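Local atomic coordinates of carboxynorspermidine decarboxylase (Campylobacter jejuni subsp. jejuni 81116, PDB entry 3N29), a protein that probably catalyses the pyridoxal-phosphate-dependent decarboxylation of carboxynorspermidine to norspermidine, a step in polyamine biosynthesis. Residues A46-E50 with Q375-I380; K53-C58 with A273-T278; R390-L394 with M405-F409. All coordinates share one frame; numbering follows the deposited sequence.

Contact 1. Residues A46-E50 with Q375-I380. With NSD (N-(3-aminopropyl)propane-1,3-diamine), chain D; PLP (pyridoxal-5'-phosphate), chain C.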
loop_
_atom_site.group_PDB
_atom_site.type_symbol
_atom_site.label_atom_id
_atom_site.label_comp_id
_atom_site.label_asym_id
_atom_site.label_seq_id
_atom_site.Cartn_x
_atom_site.Cartn_y
_atom_site.Cartn_z
ATOM N N ALA A 46 -9.362 -10.821 -9.936
ATOM C CA ALA A 46 -8.781 -12.010 -9.312
ATOM C C ALA A 46 -7.293 -12.101 -9.670
ATOM O O ALA A 46 -6.925 -11.928 -10.809
ATOM C CB ALA A 46 -9.567 -13.367 -9.783
ATOM N N TYR A 47 -6.431 -12.467 -8.736
ATOM C CA TYR A 47 -5.082 -12.838 -9.090
ATOM C C TYR A 47 -5.118 -14.368 -9.364
ATOM O O TYR A 47 -5.609 -15.107 -8.496
ATOM C CB TYR A 47 -4.093 -12.623 -7.947
ATOM C CG TYR A 47 -3.932 -11.190 -7.400
ATOM C CD1 TYR A 47 -3.040 -10.328 -7.959
ATOM C CD2 TYR A 47 -4.715 -10.729 -6.342
ATOM C CE1 TYR A 47 -2.888 -9.050 -7.470
ATOM C CE2 TYR A 47 -4.546 -9.455 -5.840
ATOM C CZ TYR A 47 -3.669 -8.593 -6.444
ATOM O OH TYR A 47 -3.452 -7.304 -5.894
ATOM N N ILE A 48 -4.586 -14.810 -10.486
ATOM C CA ILE A 48 -4.629 -16.213 -10.856
ATOM C C ILE A 48 -3.230 -16.776 -11.063
ATOM O O ILE A 48 -2.486 -16.389 -11.970
ATOM C CB ILE A 48 -5.534 -16.430 -12.073
ATOM C CG1 ILE A 48 -6.902 -15.799 -11.855
ATOM C CG2 ILE A 48 -5.667 -17.985 -12.337
ATOM C CD1 ILE A 48 -7.853 -15.998 -13.060
ATOM N N LEU A 49 -2.805 -17.563 -10.123
ATOM C CA LEU A 49 -1.489 -18.239 -10.225
ATOM C C LEU A 49 -1.626 -19.504 -11.035
ATOM O O LEU A 49 -2.610 -20.237 -10.853
ATOM C CB LEU A 49 -0.981 -18.549 -8.858
ATOM C CG LEU A 49 0.272 -19.441 -8.708
ATOM C CD1 LEU A 49 1.447 -18.675 -9.040
ATOM C CD2 LEU A 49 0.432 -19.789 -7.273
ATOM N N GLU A 50 -0.647 -19.766 -11.896
ATOM C CA GLU A 50 -0.692 -20.908 -12.794
ATOM C C GLU A 50 0.289 -21.940 -12.279
ATOM O O GLU A 50 1.470 -21.683 -12.216
ATOM C CB GLU A 50 -0.438 -20.493 -14.220
ATOM C CG GLU A 50 -1.494 -19.526 -14.751
ATOM C CD GLU A 50 -1.123 -18.910 -16.090
ATOM O OE1 GLU A 50 -0.823 -19.670 -17.050
ATOM O OE2 GLU A 50 -1.115 -17.671 -16.193
ATOM N N GLN A 375 1.660 -10.595 -12.180
ATOM C CA GLN A 375 1.173 -9.892 -11.029
ATOM C C GLN A 375 1.009 -10.734 -9.753
ATOM O O GLN A 375 0.161 -10.408 -8.911
ATOM C CB GLN A 375 -0.130 -9.172 -11.374
ATOM C CG GLN A 375 0.007 -8.063 -12.459
ATOM C CD GLN A 375 0.871 -6.948 -12.060
ATOM O OE1 GLN A 375 1.578 -6.347 -12.890
ATOM N NE2 GLN A 375 0.942 -6.723 -10.805
ATOM N N ILE A 376 1.810 -11.754 -9.580
ATOM C CA ILE A 376 1.729 -12.551 -8.372
ATOM C C ILE A 376 2.792 -12.171 -7.349
ATOM O O ILE A 376 2.555 -12.353 -6.172
ATOM C CB ILE A 376 1.745 -14.118 -8.623
ATOM C CG1 ILE A 376 0.743 -14.472 -9.708
ATOM C CG2 ILE A 376 1.420 -14.834 -7.309
ATOM C CD1 ILE A 376 -0.762 -14.230 -9.364
ATOM N N HIS A 377 3.947 -11.642 -7.778
ATOM C CA HIS A 377 5.058 -11.312 -6.819
ATOM C C HIS A 377 5.022 -9.820 -6.521
ATOM O O HIS A 377 4.653 -9.047 -7.408
ATOM C CB HIS A 377 6.401 -11.747 -7.408
ATOM C CG HIS A 377 6.810 -11.003 -8.653
ATOM N ND1 HIS A 377 6.512 -11.425 -9.925
ATOM C CD2 HIS A 377 7.549 -9.871 -8.800
ATOM C CE1 HIS A 377 7.040 -10.585 -10.805
ATOM N NE2 HIS A 377 7.634 -9.608 -10.138
ATOM N N TYR A 378 5.213 -9.431 -5.250
ATOM C CA TYR A 378 5.232 -8.003 -4.803
ATOM C C TYR A 378 3.937 -7.310 -5.183
ATOM O O TYR A 378 3.922 -6.133 -5.593
ATOM C CB TYR A 378 6.489 -7.267 -5.362
ATOM C CG TYR A 378 7.757 -7.804 -4.724
ATOM C CD1 TYR A 378 8.169 -7.345 -3.460
ATOM C CD2 TYR A 378 8.528 -8.766 -5.334
ATOM C CE1 TYR A 378 9.261 -7.776 -2.866
ATOM C CE2 TYR A 378 9.660 -9.280 -4.713
ATOM C CZ TYR A 378 10.018 -8.776 -3.464
ATOM O OH TYR A 378 11.127 -9.221 -2.866
ATOM N N THR A 379 2.828 -8.061 -5.081
ATOM C CA THR A 379 1.520 -7.492 -5.348
ATOM C C THR A 379 0.601 -7.789 -4.162
ATOM O O THR A 379 0.335 -6.948 -3.292
ATOM C CB THR A 379 0.860 -8.090 -6.637
ATOM O OG1 THR A 379 1.046 -9.549 -6.654
ATOM C CG2 THR A 379 1.481 -7.425 -7.885
ATOM N N ILE A 380 0.111 -9.015 -4.157
ATOM C CA ILE A 380 -0.781 -9.527 -3.102
ATOM C C ILE A 380 -0.250 -9.199 -1.715
ATOM O O ILE A 380 -0.990 -8.682 -0.857
ATOM C CB ILE A 380 -0.991 -11.042 -3.247
ATOM C CG1 ILE A 380 -1.599 -11.367 -4.626
ATOM C CG2 ILE A 380 -1.902 -11.581 -2.137
ATOM C CD1 ILE A 380 -1.349 -12.826 -5.056
HETATM C C1 NSD D . 12.396 -7.373 -5.093
HETATM N N1 NSD D . 12.872 -7.945 -6.319
HETATM C C2 NSD D . 13.161 -6.162 -4.678
HETATM N N2 NSD D . 12.031 -5.270 -2.771
HETATM C C3 NSD D . 13.053 -5.869 -3.224
HETATM N N3 NSD D . 7.870 -4.329 -3.775
HETATM C C4 NSD D . 11.041 -4.851 -3.442
HETATM C C5 NSD D . 9.952 -4.193 -2.643
HETATM C C6 NSD D . 8.977 -3.463 -3.531
HETATM N N1 PLP C . 16.476 -11.992 1.500
HETATM C C2 PLP C . 16.353 -10.770 2.100
HETATM C C2A PLP C . 17.078 -10.489 3.392
HETATM C C3 PLP C . 15.489 -9.805 1.496
HETATM O O3 PLP C . 15.333 -8.554 2.097
HETATM C C4 PLP C . 14.797 -10.102 0.307
HETATM C C4A PLP C . 13.850 -9.071 -0.294
HETATM C C5 PLP C . 14.989 -11.347 -0.313
HETATM C C6 PLP C . 15.842 -12.273 0.321
HETATM C C5A PLP C . 14.283 -11.717 -1.597
HETATM O O4P PLP C . 14.515 -10.772 -2.611
HETATM P P PLP C . 13.973 -10.965 -4.078
HETATM O O1P PLP C . 12.478 -11.192 -3.959
HETATM O O2P PLP C . 14.655 -12.223 -4.669
HETATM O O3P PLP C . 14.378 -9.807 -4.871
#
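Tyr47, on a strand of the beta domain, packs against Ile380 in the loop that carries the active-site residue Tyr378, and the pair illustrates how an active-site loop can be seated on a sheet by apolar contact, for no hydrogen bond joins residues 46-50 to 375-380. Ile380 CG1 stands over the middle of the phenol ring, 3.5 Å from its centroid and only 7° off the ring normal, a CH-pi contact in which the two side chains run past each other in opposite directions. Ile376 adds a second hydrophobic foothold. Its CD1 lies along the strand backbone at Ile48 O and 4.0 Å from Tyr47 CB, while its other branch, CG2, faces Leu49 CD1 at 4.2 Å. Near the same ring, one hydrogen bond lies within the loop: Thr379 OG1 donates to Gln375 O at 2.6 Å, coming from well above the carbonyl plane. The polar end of Tyr47 lies beyond 375-380, its OH hydrogen-bonded to His305 O and to Asn383 ND2 farther along the same loop. Between the two isoleucines Tyr378, its CG anti to the carbonyl carbon (chi1 -68°), projects away from the strand into the pocket. There Tyr378 OH donates to phosphate oxygen O1P of pyridoxal phosphate at 2.6 Å, O1P lying at the edge of the Tyr378 ring, near its plane, and Tyr378 CD1 lies 3.0 Å from N3 of norspermidine. Such a loop, reaching from the C-terminal sheet domain to cofactor and ligand, is characteristic of the active site of beta/alpha-barrel decarboxylases.

Contact 2. Residues K53-C58 with A273-T278; sequences KLRKNC and AVGWQT
Asn57 and the end of the short helix 272-275 meet in a buried contact of helix against helix and turn, where the long helix 51-68, which follows strand 46-50, lies along the chain leaving the cofactor pocket. The polar centre is one side-chain amide. Asn57 ND2 donates one N-H to Val274 O at 3.1 Å and the other to Trp276 O at 2.8 Å, and with N-H...O angles of 173° and 168° both bonds are nearly straight. Both acceptors lie in the plane of the amide, although the donor sits well above the carbonyl plane of Val274 and is only tilted from that of Trp276. Two bonds diverging from the same nitrogen should therefore fix the rotation of the amide about its last bond. Between these carbonyls the chain leaves the helix and enters a type II turn from Gly275 to Thr278. Thr278 N and Thr278 OG1 both donate to Gly275 O, reaching it from the same face; with OG1 turned back to that oxygen (chi1 63°), Thr278 CG2 faces the helix, 3.4 Å from Asn57 ND2 and 3.8 Å from Leu54 CA. Apolar contacts border the amide. Leu54 sends CD1 to within 3.9 Å of Val274 CG1, and Lys53 CB rests 3.9 Å from Thr278 CA. The Lys53 amine itself is held by a salt bridge to Glu50. Chemically, one asparagine satisfies one carbonyl in the last turn of the helix and one within the following turn, a directional junction that ties helix 51-68 to main chain next to the cofactor site.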
loop_
_atom_site.group_PDB
_atom_site.type_symbol
_atom_site.label_atom_id
_atom_site.label_comp_id
_atom_site.label_asym_id
_atom_site.label_seq_id
_atom_site.Cartn_x
_atom_site.Cartn_y
_atom_site.Cartn_z
ATOM N N LYS A 53 3.366 -22.925 -14.453
ATOM C CA LYS A 53 4.443 -21.934 -14.501
ATOM C C LYS A 53 5.224 -21.899 -13.229
ATOM O O LYS A 53 6.476 -21.787 -13.244
ATOM C CB LYS A 53 3.855 -20.540 -14.747
ATOM C CG LYS A 53 3.016 -20.475 -16.055
ATOM C CD LYS A 53 3.823 -20.108 -17.259
ATOM C CE LYS A 53 2.882 -19.818 -18.514
ATOM N NZ LYS A 53 1.865 -18.735 -18.219
ATOM N N LEU A 54 4.531 -21.997 -12.091
ATOM C CA LEU A 54 5.202 -22.027 -10.816
ATOM C C LEU A 54 6.132 -23.254 -10.756
ATOM O O LEU A 54 7.312 -23.176 -10.313
ATOM C CB LEU A 54 4.225 -22.153 -9.673
ATOM C CG LEU A 54 4.730 -22.284 -8.230
ATOM C CD1 LEU A 54 5.687 -21.088 -7.909
ATOM C CD2 LEU A 54 3.689 -22.411 -7.149
ATOM N N ARG A 55 5.579 -24.376 -11.175
ATOM C CA ARG A 55 6.403 -25.614 -11.138
ATOM C C ARG A 55 7.650 -25.551 -12.016
ATOM O O ARG A 55 8.669 -26.089 -11.594
ATOM C CB ARG A 55 5.561 -26.876 -11.425
ATOM C CG ARG A 55 4.685 -27.318 -10.302
ATOM C CD ARG A 55 3.882 -28.614 -10.638
ATOM N NE ARG A 55 3.019 -29.024 -9.566
ATOM C CZ ARG A 55 3.451 -29.705 -8.511
ATOM N NH1 ARG A 55 4.743 -30.034 -8.409
ATOM N NH2 ARG A 55 2.604 -30.072 -7.585
ATOM N N LYS A 56 7.565 -24.938 -13.184
ATOM C CA LYS A 56 8.702 -24.701 -14.072
ATOM C C LYS A 56 9.775 -23.866 -13.391
ATOM O O LYS A 56 10.959 -24.171 -13.461
ATOM C CB LYS A 56 8.268 -24.024 -15.390
ATOM C CG LYS A 56 7.717 -25.079 -16.391
ATOM C CD LYS A 56 7.297 -24.539 -17.757
ATOM C CE LYS A 56 7.804 -25.452 -18.925
ATOM N NZ LYS A 56 7.711 -26.959 -18.682
ATOM N N ASN A 57 9.378 -22.755 -12.749
ATOM C CA ASN A 57 10.344 -22.000 -11.946
ATOM C C ASN A 57 11.001 -22.798 -10.810
ATOM O O ASN A 57 12.195 -22.725 -10.612
ATOM C CB ASN A 57 9.675 -20.734 -11.291
ATOM C CG ASN A 57 9.249 -19.678 -12.307
ATOM O OD1 ASN A 57 9.455 -19.815 -13.479
ATOM N ND2 ASN A 57 8.634 -18.603 -11.817
ATOM N N CYS A 58 10.220 -23.536 -10.065
ATOM C CA CYS A 58 10.716 -24.309 -8.991
ATOM C C CYS A 58 11.612 -25.467 -9.437
ATOM O O CYS A 58 12.616 -25.733 -8.747
ATOM C CB CYS A 58 9.601 -24.818 -8.134
ATOM S SG CYS A 58 8.770 -23.424 -7.160
ATOM N N ALA A 273 12.031 -14.548 -7.961
ATOM C CA ALA A 273 12.339 -15.628 -8.867
ATOM C C ALA A 273 11.343 -16.783 -8.794
ATOM O O ALA A 273 11.082 -17.418 -9.767
ATOM C CB ALA A 273 13.711 -16.122 -8.613
ATOM N N VAL A 274 10.861 -17.078 -7.616
ATOM C CA VAL A 274 9.839 -18.085 -7.460
ATOM C C VAL A 274 8.536 -17.712 -8.158
ATOM O O VAL A 274 7.971 -18.506 -8.817
ATOM C CB VAL A 274 9.590 -18.394 -5.988
ATOM C CG1 VAL A 274 8.524 -19.369 -5.830
ATOM C CG2 VAL A 274 10.842 -18.898 -5.335
ATOM N N GLY A 275 8.119 -16.463 -8.008
ATOM C CA GLY A 275 6.871 -15.972 -8.540
ATOM C C GLY A 275 6.888 -15.375 -9.927
ATOM O O GLY A 275 5.878 -15.036 -10.439
ATOM N N TRP A 276 8.052 -15.296 -10.527
ATOM C CA TRP A 276 8.261 -14.598 -11.760
ATOM C C TRP A 276 7.458 -15.213 -12.891
ATOM O O TRP A 276 7.653 -16.342 -13.245
ATOM C CB TRP A 276 9.771 -14.589 -12.118
ATOM C CG TRP A 276 10.088 -13.968 -13.414
ATOM C CD1 TRP A 276 10.354 -14.600 -14.569
ATOM C CD2 TRP A 276 10.138 -12.586 -13.705
ATOM N NE1 TRP A 276 10.558 -13.718 -15.559
ATOM C CE2 TRP A 276 10.440 -12.462 -15.051
ATOM C CE3 TRP A 276 9.939 -11.433 -12.957
ATOM C CZ2 TRP A 276 10.552 -11.237 -15.662
ATOM C CZ3 TRP A 276 10.061 -10.233 -13.561
ATOM C CH2 TRP A 276 10.369 -10.139 -14.898
ATOM N N GLN A 277 6.591 -14.401 -13.461
ATOM C CA GLN A 277 5.746 -14.790 -14.557
ATOM C C GLN A 277 4.932 -16.065 -14.258
ATOM O O GLN A 277 4.766 -16.884 -15.097
ATOM C CB GLN A 277 6.532 -14.891 -15.858
ATOM C CG GLN A 277 7.163 -13.607 -16.220
ATOM C CD GLN A 277 7.842 -13.561 -17.546
ATOM O OE1 GLN A 277 8.140 -14.557 -18.142
ATOM N NE2 GLN A 277 8.115 -12.371 -17.993
ATOM N N THR A 278 4.465 -16.202 -13.041
ATOM C CA THR A 278 3.583 -17.292 -12.683
ATOM C C THR A 278 2.091 -16.985 -12.776
ATOM O O THR A 278 1.309 -17.840 -12.640
ATOM C CB THR A 278 3.887 -17.832 -11.275
ATOM O OG1 THR A 278 3.653 -16.835 -10.301
ATOM C CG2 THR A 278 5.287 -18.277 -11.187
#

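Contact 3. Residues R390-L394 with M405-F409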
loop_
_atom_site.group_PDB
_atom_site.type_symbol
_atom_site.label_atom_id
_atom_site.label_comp_id
_atom_site.label_asym_id
_atom_site.label_seq_id
_atom_site.Cartn_x
_atom_site.Cartn_y
_atom_site.Cartn_z
ATOM N N ARG A 390 -13.130 -3.614 -3.349
ATOM C CA ARG A 390 -13.159 -5.041 -3.217
ATOM C C ARG A 390 -11.839 -5.643 -3.651
ATOM O O ARG A 390 -11.378 -5.417 -4.736
ATOM C CB ARG A 390 -14.309 -5.628 -4.069
ATOM C CG ARG A 390 -14.556 -7.143 -3.889
ATOM C CD ARG A 390 -15.958 -7.624 -4.544
ATOM N NE ARG A 390 -16.897 -6.541 -4.960
ATOM C CZ ARG A 390 -18.048 -6.749 -5.650
ATOM N NH1 ARG A 390 -18.416 -7.985 -5.942
ATOM N NH2 ARG A 390 -18.848 -5.739 -6.039
ATOM N N LEU A 391 -11.252 -6.415 -2.783
ATOM C CA LEU A 391 -9.969 -7.084 -3.064
ATOM C C LEU A 391 -10.102 -8.109 -4.188
ATOM O O LEU A 391 -11.140 -8.798 -4.294
ATOM C CB LEU A 391 -9.556 -7.862 -1.802
ATOM C CG LEU A 391 -8.999 -7.018 -0.694
ATOM C CD1 LEU A 391 -9.047 -7.760 0.685
ATOM C CD2 LEU A 391 -7.552 -6.611 -1.033
ATOM N N PRO A 392 -9.035 -8.298 -4.965
ATOM C CA PRO A 392 -9.066 -9.425 -5.933
ATOM C C PRO A 392 -8.977 -10.710 -5.158
ATOM O O PRO A 392 -8.177 -10.775 -4.231
ATOM C CB PRO A 392 -7.805 -9.197 -6.794
ATOM C CG PRO A 392 -7.511 -7.670 -6.565
ATOM C CD PRO A 392 -7.796 -7.525 -5.098
ATOM N N ASN A 393 -9.763 -11.720 -5.574
ATOM C CA ASN A 393 -9.662 -13.038 -5.022
ATOM C C ASN A 393 -8.361 -13.691 -5.480
ATOM O O ASN A 393 -7.740 -13.268 -6.452
ATOM C CB ASN A 393 -10.867 -13.904 -5.426
ATOM C CG ASN A 393 -12.218 -13.361 -4.883
ATOM O OD1 ASN A 393 -12.299 -12.876 -3.760
ATOM N ND2 ASN A 393 -13.262 -13.433 -5.720
ATOM N N LEU A 394 -7.941 -14.653 -4.698
ATOM C CA LEU A 394 -6.774 -15.477 -5.019
ATOM C C LEU A 394 -7.235 -16.814 -5.580
ATOM O O LEU A 394 -7.986 -17.529 -4.939
ATOM C CB LEU A 394 -5.936 -15.656 -3.781
ATOM C CG LEU A 394 -5.497 -14.439 -2.969
ATOM C CD1 LEU A 394 -4.479 -14.924 -1.847
ATOM C CD2 LEU A 394 -4.982 -13.299 -3.829
ATOM N N MET A 405 -10.636 -21.711 -6.211
ATOM C CA MET A 405 -10.656 -20.524 -5.333
ATOM C C MET A 405 -9.798 -20.838 -4.083
ATOM O O MET A 405 -10.102 -21.774 -3.312
ATOM C CB MET A 405 -12.092 -20.218 -4.899
ATOM C CG MET A 405 -12.259 -18.918 -4.095
ATOM S SD MET A 405 -11.989 -17.421 -5.080
ATOM C CE MET A 405 -13.480 -17.270 -5.895
ATOM N N ILE A 406 -8.718 -20.077 -3.911
ATOM C CA ILE A 406 -7.832 -20.150 -2.722
ATOM C C ILE A 406 -8.318 -19.237 -1.585
ATOM O O ILE A 406 -8.516 -19.692 -0.447
ATOM C CB ILE A 406 -6.344 -19.908 -3.093
ATOM C CG1 ILE A 406 -5.906 -20.862 -4.231
ATOM C CG2 ILE A 406 -5.457 -20.062 -1.851
ATOM C CD1 ILE A 406 -6.026 -22.451 -3.881
ATOM N N ARG A 407 -8.583 -17.959 -1.906
ATOM C CA ARG A 407 -9.140 -17.008 -0.946
ATOM C C ARG A 407 -10.125 -16.135 -1.604
ATOM O O ARG A 407 -9.843 -15.539 -2.657
ATOM C CB ARG A 407 -8.079 -16.088 -0.399
ATOM C CG ARG A 407 -7.016 -16.841 0.389
ATOM C CD ARG A 407 -6.849 -16.331 1.748
ATOM N NE ARG A 407 -5.682 -16.887 2.411
ATOM C CZ ARG A 407 -5.716 -17.829 3.349
ATOM N NH1 ARG A 407 -6.860 -18.370 3.731
ATOM N NH2 ARG A 407 -4.594 -18.239 3.897
ATOM N N GLU A 408 -11.333 -16.109 -1.036
ATOM C CA GLU A 408 -12.385 -15.209 -1.502
ATOM C C GLU A 408 -12.603 -14.188 -0.375
ATOM O O GLU A 408 -12.924 -14.550 0.768
ATOM C CB GLU A 408 -13.677 -15.948 -1.776
ATOM C CG GLU A 408 -14.758 -15.056 -2.396
ATOM C CD GLU A 408 -16.050 -15.789 -2.725
ATOM O OE1 GLU A 408 -16.204 -16.958 -2.377
ATOM O OE2 GLU A 408 -16.928 -15.161 -3.314
ATOM N N PHE A 409 -12.424 -12.930 -0.689
ATOM C CA PHE A 409 -12.470 -11.934 0.335
ATOM C C PHE A 409 -13.864 -11.399 0.581
ATOM O O PHE A 409 -14.768 -11.669 -0.178
ATOM C CB PHE A 409 -11.426 -10.846 0.015
ATOM C CG PHE A 409 -10.036 -11.405 -0.041
ATOM C CD1 PHE A 409 -9.388 -11.792 1.103
ATOM C CD2 PHE A 409 -9.395 -11.555 -1.214
ATOM C CE1 PHE A 409 -8.145 -12.355 1.078
ATOM C CE2 PHE A 409 -8.107 -12.054 -1.255
ATOM C CZ PHE A 409 -7.492 -12.476 -0.105
#
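Leu394 and Arg407 form the main-chain core of this contact, an antiparallel hydrogen-bonded pair joining strand 393-397 to the chain just beyond strand 403-405. Leu394 N donates to Arg407 O at 2.9 Å. In the opposite sense Leu394 O receives two bonds, from Arg407 N at 3.1 Å and Ile406 N at 2.8 Å, both arriving from the same face of its carbonyl plane; two residues thus face one, and the chain turns a corner at Ile406. One hydrogen bond uses a side chain: Phe409 N donates to Asn393 OD1 at 3.1 Å. The amide of Asn393 lies alongside Glu408, both pointing the same way, with the carboxylate turned almost square to it. Arg407 runs beside Leu394 before its guanidinium leaves to hydrogen-bond Tyr109.

Apolar contacts centre on Phe409. Leu391 CD1 sits over one face of its ring, 4.3 Å from the centroid, in a CH-pi contact, while Leu394 CG approaches the ring edge, 3.9 Å from CE2. A polar atom, Pro392 O, also lies at the ring edge, near its plane. At the start of the second segment the Met405 chain, bent at chi2 and chi3, brings SD to 3.7 Å from Asn393 CB. Leu391 and Phe409 also pack on the C-terminal tail of the second subunit, through its Arg417 and Leu416 respectively. Two residues opposite one across an antiparallel pair define a classic beta bulge, here at the corner where a hairpin strand leaves its sheet.

Contact 1 is central to the set: its centre lies about 11 Å from that of contact 2 and about 11 Å from that of contact 3, whereas the centres of contacts 2 and 3 are about 21 Å apart and the two do not touch. Strand 46-50 leads directly into helix 51-68, and Glu50 N lies 2.8 Å from Thr278 O in a probable hydrogen bond between contacts 1 and 2. The strand also runs parallel to strand 393-397 in the mixed sheet. Along the chain, contact 2 is nested inside contact 1, and contact 3 follows both. Contacts 1 and 2 join distant parts of the chain, while contact 3 is local, within a hairpin; contacts 1 and 3 both reach the second subunit.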